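Local coordinates for cysteine synthase (Fusobacterium nucleatum subsp. nucleatum, PDB 5Z5C), which is a pyridoxal-phosphate enzyme that produces hydrogen sulfide, probably by breaking down L-cysteine, and may also act as a cysteine synthase, at residues Asn157-Tyr162 / Thr189-Gly195. Numbering follows the deposited sequence.
Sequences NSEAHY and TGGTVMG. With PLP (pyridoxal-5'-phosphate), chain G.
With CG of Asn157 anti to the backbone N (chi1 -179°), its amide extends toward Thr189, whose OG1 is turned between backbone N and carbonyl carbon. The bond from Asn157 ND2 to Thr189 OG1 measures 2.8 Å but is bent, 143° at the hydrogen, and OG1 is tilted out of the amide plane. The same OG1 accepts from Gly191 N, closing an ST turn, and donates to the phosphate oxygen PLP O1P. Three hydrogen bonds thus fix this hydroxyl, while Gln151 O, a second partner of Asn157 ND2, helps hold the amide.

Behind this polar end, the axes of 157-162 and 191-195 approach to 7.2 Å at a crossing angle of -56°. Glycines permit the approach: neither Gly191 nor Gly195 has a side chain, so Asn157 OD1 lies 3.4 Å from Gly191 CA and Ser158 O rests directly against Gly195 CA. CA-H...O contacts line the interface, the close ones being Gly195 CA to Ser158 O at 3.2 Å and Tyr162 CA to Gly195 O at 3.3 Å. The His161 ring presents its edge to the backbone, CD2 lying 3.3 Å from Gly191 O near the ring plane.

At the helix start, the N-cap Gly190 gives its N to PLP O3P, and Thr192 reaches PLP O2P through N at 2.9 Å and OG1 at 2.6 Å. Together with Thr189 N, which binds PLP O1P, these groups form a glycine-rich phosphate-binding loop at a helix N-terminus; Gly188 N is also hydrogen-bonded to PLP. The amides and helix N-terminus probably stabilise the phosphate charge, with Asn157 acting from the second shell to orient the Thr189 hydroxyl toward the cofactor.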
ATOM      1  N   ASN B 157      -9.851  19.024   7.202  1.00 40.88           N
ATOM      2  CA  ASN B 157      -8.811  18.573   6.306  1.00 40.34           C
ATOM      3  C   ASN B 157      -7.413  19.083   6.745  1.00 40.48           C
ATOM      4  O   ASN B 157      -6.560  18.282   7.163  1.00 40.46           O
ATOM      5  CB  ASN B 157      -9.173  18.973   4.883  1.00 39.94           C
ATOM      6  CG  ASN B 157      -8.156  18.532   3.856  1.00 39.18           C
ATOM      7  OD1 ASN B 157      -7.089  18.044   4.195  1.00 38.72           O
ATOM      8  ND2 ASN B 157      -8.489  18.704   2.590  1.00 39.01           N
ATOM      9  N   SER B 158      -7.193  20.394   6.723  1.00 40.34           N
ATOM     10  CA  SER B 158      -5.940  20.943   7.198  1.00 40.30           C
ATOM     11  C   SER B 158      -5.653  20.545   8.637  1.00 39.85           C
ATOM     12  O   SER B 158      -4.496  20.250   8.966  1.00 39.52           O
ATOM     13  CB  SER B 158      -5.847  22.491   7.022  1.00 41.09           C
ATOM     14  OG  SER B 158      -6.842  23.173   7.763  1.00 42.92           O
ATOM     15  N   GLU B 159      -6.683  20.512   9.474  1.00 40.08           N
ATOM     16  CA  GLU B 159      -6.514  20.113  10.872  1.00 40.58           C
ATOM     17  C   GLU B 159      -6.007  18.688  10.997  1.00 39.05           C
ATOM     18  O   GLU B 159      -5.246  18.405  11.901  1.00 37.64           O
ATOM     19  CB  GLU B 159      -7.820  20.172  11.676  1.00 41.79           C
ATOM     20  CG  GLU B 159      -8.331  21.558  12.104  1.00 43.85           C
ATOM     21  CD  GLU B 159      -9.764  21.534  12.605  1.00 45.57           C
ATOM     22  OE1 GLU B 159     -10.178  20.515  13.200  1.00 47.67           O
ATOM     23  OE2 GLU B 159     -10.494  22.523  12.381  1.00 47.45           O
ATOM     24  N   ALA B 160      -6.517  17.786  10.151  1.00 38.79           N
ATOM     25  CA  ALA B 160      -6.061  16.370  10.153  1.00 37.74           C
ATOM     26  C   ALA B 160      -4.540  16.310  10.110  1.00 36.79           C
ATOM     27  O   ALA B 160      -3.913  15.614  10.912  1.00 36.91           O
ATOM     28  CB  ALA B 160      -6.660  15.618   8.978  1.00 37.56           C
ATOM     29  N   HIS B 161      -3.952  17.129   9.245  1.00 36.19           N
ATOM     30  CA  HIS B 161      -2.517  17.126   9.029  1.00 35.90           C
ATOM     31  C   HIS B 161      -1.754  17.921  10.070  1.00 36.74           C
ATOM     32  O   HIS B 161      -0.612  17.583  10.376  1.00 35.81           O
ATOM     33  CB  HIS B 161      -2.191  17.570   7.602  1.00 35.43           C
ATOM     34  CG  HIS B 161      -2.805  16.694   6.567  1.00 34.69           C
ATOM     35  ND1 HIS B 161      -2.748  15.321   6.636  1.00 34.12           N
ATOM     36  CD2 HIS B 161      -3.541  16.982   5.471  1.00 35.18           C
ATOM     37  CE1 HIS B 161      -3.392  14.805   5.607  1.00 33.95           C
ATOM     38  NE2 HIS B 161      -3.898  15.790   4.891  1.00 34.36           N
ATOM     39  N   TYR B 162      -2.406  18.931  10.671  1.00 37.77           N
ATOM     40  CA  TYR B 162      -1.852  19.580  11.862  1.00 38.59           C
ATOM     41  C   TYR B 162      -1.703  18.618  13.058  1.00 37.80           C
ATOM     42  O   TYR B 162      -0.662  18.609  13.706  1.00 36.73           O
ATOM     43  CB  TYR B 162      -2.695  20.848  12.258  1.00 40.52           C
ATOM     44  CG  TYR B 162      -2.264  21.482  13.558  1.00 41.50           C
ATOM     45  CD1 TYR B 162      -1.200  22.370  13.599  1.00 41.85           C
ATOM     46  CD2 TYR B 162      -2.919  21.188  14.749  1.00 43.19           C
ATOM     47  CE1 TYR B 162      -0.794  22.952  14.788  1.00 42.68           C
ATOM     48  CE2 TYR B 162      -2.517  21.771  15.953  1.00 44.23           C
ATOM     49  CZ  TYR B 162      -1.455  22.650  15.959  1.00 43.46           C
ATOM     50  OH  TYR B 162      -1.051  23.231  17.138  1.00 44.84           O
ATOM     51  N   THR B 189      -6.025  19.841  -2.400  1.00 40.43           N
ATOM     52  CA  THR B 189      -6.902  20.583  -1.495  1.00 41.20           C
ATOM     53  C   THR B 189      -6.133  21.664  -0.710  1.00 41.76           C
ATOM     54  O   THR B 189      -6.717  22.650  -0.273  1.00 43.80           O
ATOM     55  CB  THR B 189      -7.629  19.658  -0.494  1.00 40.81           C
ATOM     56  OG1 THR B 189      -6.701  19.121   0.454  1.00 39.15           O
ATOM     57  CG2 THR B 189      -8.351  18.505  -1.227  1.00 40.87           C
ATOM     58  N   GLY B 190      -4.835  21.465  -0.524  1.00 40.43           N
ATOM     59  CA  GLY B 190      -4.037  22.328   0.304  1.00 40.41           C
ATOM     60  C   GLY B 190      -3.985  21.908   1.750  1.00 39.63           C
ATOM     61  O   GLY B 190      -3.254  22.506   2.535  1.00 39.45           O
ATOM     62  N   GLY B 191      -4.688  20.831   2.093  1.00 39.40           N
ATOM     63  CA  GLY B 191      -4.760  20.417   3.478  1.00 38.77           C
ATOM     64  C   GLY B 191      -3.398  20.020   4.001  1.00 37.43           C
ATOM     65  O   GLY B 191      -3.089  20.278   5.153  1.00 37.45           O
ATOM     66  N   THR B 192      -2.581  19.406   3.155  1.00 36.25           N
ATOM     67  CA  THR B 192      -1.260  18.970   3.567  1.00 35.87           C
ATOM     68  C   THR B 192      -0.321  20.141   3.908  1.00 36.22           C
ATOM     69  O   THR B 192       0.245  20.214   5.014  1.00 36.11           O
ATOM     70  CB  THR B 192      -0.644  18.034   2.490  1.00 35.05           C
ATOM     71  OG1 THR B 192      -1.441  16.847   2.422  1.00 34.26           O
ATOM     72  CG2 THR B 192       0.820  17.684   2.838  1.00 35.04           C
ATOM     73  N   VAL B 193      -0.152  21.062   2.976  1.00 36.21           N
ATOM     74  CA  VAL B 193       0.770  22.166   3.229  1.00 36.92           C
ATOM     75  C   VAL B 193       0.338  23.094   4.373  1.00 37.57           C
ATOM     76  O   VAL B 193       1.159  23.441   5.212  1.00 38.21           O
ATOM     77  CB  VAL B 193       1.057  22.976   1.940  1.00 37.03           C
ATOM     78  CG1 VAL B 193      -0.108  23.881   1.557  1.00 37.49           C
ATOM     79  CG2 VAL B 193       2.345  23.753   2.049  1.00 37.26           C
ATOM     80  N   MET B 194      -0.944  23.408   4.447  1.00 39.47           N
ATOM     81  CA  MET B 194      -1.507  24.278   5.495  1.00 40.74           C
ATOM     82  C   MET B 194      -1.403  23.652   6.879  1.00 39.87           C
ATOM     83  O   MET B 194      -0.982  24.296   7.819  1.00 39.66           O
ATOM     84  CB  MET B 194      -2.981  24.598   5.216  1.00 42.53           C
ATOM     85  CG  MET B 194      -3.234  25.429   3.959  1.00 44.43           C
ATOM     86  SD  MET B 194      -2.497  27.085   3.968  1.00 47.77           S
ATOM     87  CE  MET B 194      -2.926  27.637   5.616  1.00 47.38           C
ATOM     88  N   GLY B 195      -1.787  22.384   7.007  1.00 39.63           N
ATOM     89  CA  GLY B 195      -1.779  21.714   8.300  1.00 38.74           C
ATOM     90  C   GLY B 195      -0.394  21.465   8.841  1.00 38.66           C
ATOM     91  O   GLY B 195      -0.135  21.703  10.026  1.00 38.48           O
TER
HETATM   92  N1  PLP G 401      -0.508  13.969  -4.193  1.00 34.81           N
HETATM   93  C2  PLP G 401      -1.451  13.005  -4.285  1.00 34.42           C
HETATM   94  C2A PLP G 401      -1.157  11.659  -4.888  1.00 33.95           C
HETATM   95  C3  PLP G 401      -2.807  13.276  -3.776  1.00 34.88           C
HETATM   96  O3  PLP G 401      -3.777  12.342  -3.856  1.00 34.90           O
HETATM   97  C4  PLP G 401      -3.096  14.601  -3.195  1.00 35.71           C
HETATM   98  C4A PLP G 401      -4.450  14.912  -2.683  1.00 35.93           C
HETATM   99  C5  PLP G 401      -1.986  15.572  -3.146  1.00 35.31           C
HETATM  100  C6  PLP G 401      -0.747  15.194  -3.660  1.00 35.08           C
HETATM  101  C5A PLP G 401      -2.232  16.947  -2.558  1.00 36.43           C
HETATM  102  O4P PLP G 401      -2.562  16.915  -1.161  1.00 36.57           O
HETATM  103  P   PLP G 401      -3.599  17.957  -0.493  1.00 35.96           P
HETATM  104  O1P PLP G 401      -4.939  17.592  -1.065  1.00 36.20           O
HETATM  105  O2P PLP G 401      -3.434  17.743   0.990  1.00 35.61           O
HETATM  106  O3P PLP G 401      -3.062  19.305  -0.930  1.00 36.40           O